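Local coordinates for AB hydrolase-1 domain-containing protein (Parabacteroides distasonis, PDB 4Q34) that is a putative esterase of the alpha/beta hydrolase family that probably hydrolyses ester bonds, at residues 249-254 with 261-266. Sequence-based numbering, arbitrary orientation.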
loop_
_atom_site.group_PDB
_atom_site.type_symbol
_atom_site.label_atom_id
_atom_site.label_comp_id
_atom_site.label_asym_id
_atom_site.label_seq_id
_atom_site.Cartn_x
_atom_site.Cartn_y
_atom_site.Cartn_z
ATOM N N ASN A 249 17.976 25.241 1.167
ATOM C CA ASN A 249 17.254 26.078 0.192
ATOM C C ASN A 249 15.970 26.685 0.759
ATOM O O ASN A 249 15.022 26.924 0.047
ATOM C CB ASN A 249 17.019 25.320 -1.114
ATOM C CG ASN A 249 18.324 24.857 -1.738
ATOM O OD1 ASN A 249 18.642 23.647 -1.780
ATOM N ND2 ASN A 249 19.132 25.813 -2.122
ATOM N N LEU A 250 16.029 27.050 2.034
ATOM C CA LEU A 250 14.986 27.858 2.630
ATOM C C LEU A 250 15.209 29.281 2.153
ATOM O O LEU A 250 16.227 29.840 2.456
ATOM C CB LEU A 250 15.099 27.767 4.154
ATOM C CG LEU A 250 14.889 26.353 4.735
ATOM C CD1 LEU A 250 15.087 26.409 6.253
ATOM C CD2 LEU A 250 13.537 25.772 4.409
ATOM N N PRO A 251 14.253 29.870 1.436
ATOM C CA PRO A 251 14.552 31.185 0.876
ATOM C C PRO A 251 14.539 32.313 1.947
ATOM O O PRO A 251 13.852 32.212 2.950
ATOM C CB PRO A 251 13.442 31.376 -0.162
ATOM C CG PRO A 251 12.322 30.512 0.326
ATOM C CD PRO A 251 12.978 29.336 0.948
ATOM N N GLU A 252 15.258 33.405 1.704
ATOM C CA GLU A 252 15.356 34.509 2.672
ATOM C C GLU A 252 14.209 35.506 2.525
ATOM O O GLU A 252 13.888 36.237 3.469
ATOM C CB GLU A 252 16.679 35.246 2.490
ATOM C CG GLU A 252 17.883 34.406 2.874
ATOM C CD GLU A 252 19.177 35.117 2.545
ATOM O OE1 GLU A 252 19.491 36.112 3.245
ATOM O OE2 GLU A 252 19.856 34.694 1.578
ATOM N N THR A 253 13.605 35.539 1.342
ATOM C CA THR A 253 12.479 36.425 1.094
ATOM C C THR A 253 11.285 35.631 0.686
ATOM O O THR A 253 11.397 34.477 0.284
ATOM C CB THR A 253 12.769 37.463 -0.022
ATOM O OG1 THR A 253 12.572 36.871 -1.325
ATOM C CG2 THR A 253 14.172 37.987 0.109
ATOM N N ASP A 254 10.141 36.293 0.749
ATOM C CA ASP A 254 8.850 35.681 0.552
ATOM C C ASP A 254 8.297 35.798 -0.869
ATOM O O ASP A 254 7.085 35.712 -1.056
ATOM C CB ASP A 254 7.862 36.238 1.587
ATOM C CG ASP A 254 7.426 37.667 1.301
ATOM O OD1 ASP A 254 8.079 38.371 0.496
ATOM O OD2 ASP A 254 6.417 38.083 1.902
ATOM N N GLU A 261 7.158 29.434 3.116
ATOM C CA GLU A 261 6.461 28.854 4.245
ATOM C C GLU A 261 7.382 27.977 5.062
ATOM O O GLU A 261 7.226 27.933 6.269
ATOM C CB GLU A 261 5.255 28.053 3.796
ATOM C CG GLU A 261 4.138 28.964 3.337
ATOM C CD GLU A 261 2.797 28.265 3.157
ATOM O OE1 GLU A 261 2.733 27.012 3.227
ATOM O OE2 GLU A 261 1.804 28.996 2.951
ATOM N N TRP A 262 8.331 27.290 4.417
ATOM C CA TRP A 262 9.275 26.435 5.145
ATOM C C TRP A 262 10.249 27.270 5.973
ATOM O O TRP A 262 10.591 26.927 7.078
ATOM C CB TRP A 262 10.012 25.449 4.216
ATOM C CG TRP A 262 9.080 24.592 3.460
ATOM C CD1 TRP A 262 8.865 24.589 2.101
ATOM C CD2 TRP A 262 8.201 23.599 4.011
ATOM N NE1 TRP A 262 7.908 23.657 1.779
ATOM C CE2 TRP A 262 7.492 23.025 2.930
ATOM C CE3 TRP A 262 7.946 23.134 5.314
ATOM C CZ2 TRP A 262 6.510 22.047 3.114
ATOM C CZ3 TRP A 262 6.984 22.104 5.492
ATOM C CH2 TRP A 262 6.290 21.582 4.396
ATOM N N THR A 263 10.715 28.383 5.433
ATOM C CA THR A 263 11.486 29.311 6.243
ATOM C C THR A 263 10.770 29.776 7.488
ATOM O O THR A 263 11.379 29.853 8.553
ATOM C CB THR A 263 11.835 30.563 5.401
ATOM O OG1 THR A 263 12.411 30.111 4.169
ATOM C CG2 THR A 263 12.797 31.445 6.112
ATOM N N ARG A 264 9.503 30.156 7.331
ATOM C CA ARG A 264 8.671 30.585 8.470
ATOM C C ARG A 264 8.517 29.462 9.487
ATOM O O ARG A 264 8.521 29.724 10.706
ATOM C CB ARG A 264 7.254 30.990 8.042
ATOM C CG ARG A 264 7.163 31.929 6.850
ATOM C CD ARG A 264 5.703 32.302 6.598
ATOM N NE ARG A 264 5.423 33.607 7.155
ATOM C CZ ARG A 264 5.395 34.738 6.461
ATOM N NH1 ARG A 264 5.577 34.746 5.144
ATOM N NH2 ARG A 264 5.166 35.872 7.094
ATOM N N ARG A 265 8.407 28.228 8.992
ATOM C CA ARG A 265 8.234 27.058 9.867
ATOM C C ARG A 265 9.479 26.776 10.705
ATOM O O ARG A 265 9.370 26.502 11.902
ATOM C CB ARG A 265 7.794 25.840 9.062
ATOM C CG ARG A 265 6.314 25.989 8.757
ATOM C CD ARG A 265 5.879 25.051 7.664
ATOM N NE ARG A 265 4.435 25.126 7.567
ATOM C CZ ARG A 265 3.735 24.600 6.587
ATOM N NH1 ARG A 265 4.329 23.984 5.575
ATOM N NH2 ARG A 265 2.416 24.718 6.637
ATOM N N LEU A 266 10.665 26.900 10.101
ATOM C CA LEU A 266 11.902 26.758 10.849
ATOM C C LEU A 266 11.919 27.751 12.004
ATOM O O LEU A 266 12.139 27.361 13.150
ATOM C CB LEU A 266 13.129 26.919 9.948
ATOM C CG LEU A 266 14.473 26.877 10.673
ATOM C CD1 LEU A 266 14.625 25.638 11.516
ATOM C CD2 LEU A 266 15.645 27.042 9.704
#
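With OG1 beside its own backbone N (chi1 -51°) and CG2 anti to that N, Thr263 turns its hydroxyl toward Pro251 O, while chi1 of -63° sets Leu250 CG anti to the carbonyl carbon, beside the backbone N. Thr263 OG1 donates to Pro251 O at 2.8 Å, in the carbonyl plane and on a lone pair, at a C=O...donor angle of 135°. Around this bond the fit is close: Pro251 CD lies 3.4 Å from Thr263 OG1, and Thr263 CG2 rests against the accepting Pro251 O at 3.4 Å. The contact closes a strand-to-helix connection of the alpha/beta hydrolase fold, folding the loop that leaves strand 242-246 back along helix 257-277. Leu250 straddles successive turns of that helix: CD2 meets Trp262 CB at 3.5 Å, and CD1 touches Leu266 CD2 at 3.6 Å, the side chains crossing at about a right angle in both pairs. His287 of strand 283-287 touches both Leu250 and Leu266, while the Trp262 indole extends beyond the loop, its NE1 hydrogen-bonded to Arg115 O. An alanine in place of Thr263 would probably leave Pro251 O without its hydroxyl donor and the loop less firmly tied to the helix. Farther along, Asp254 OD2 and Arg264 NH1 stay 4.7 Å apart, opposite charges without a salt bridge, and the Arg264 guanidinium makes a cation-pi contact with Phe217.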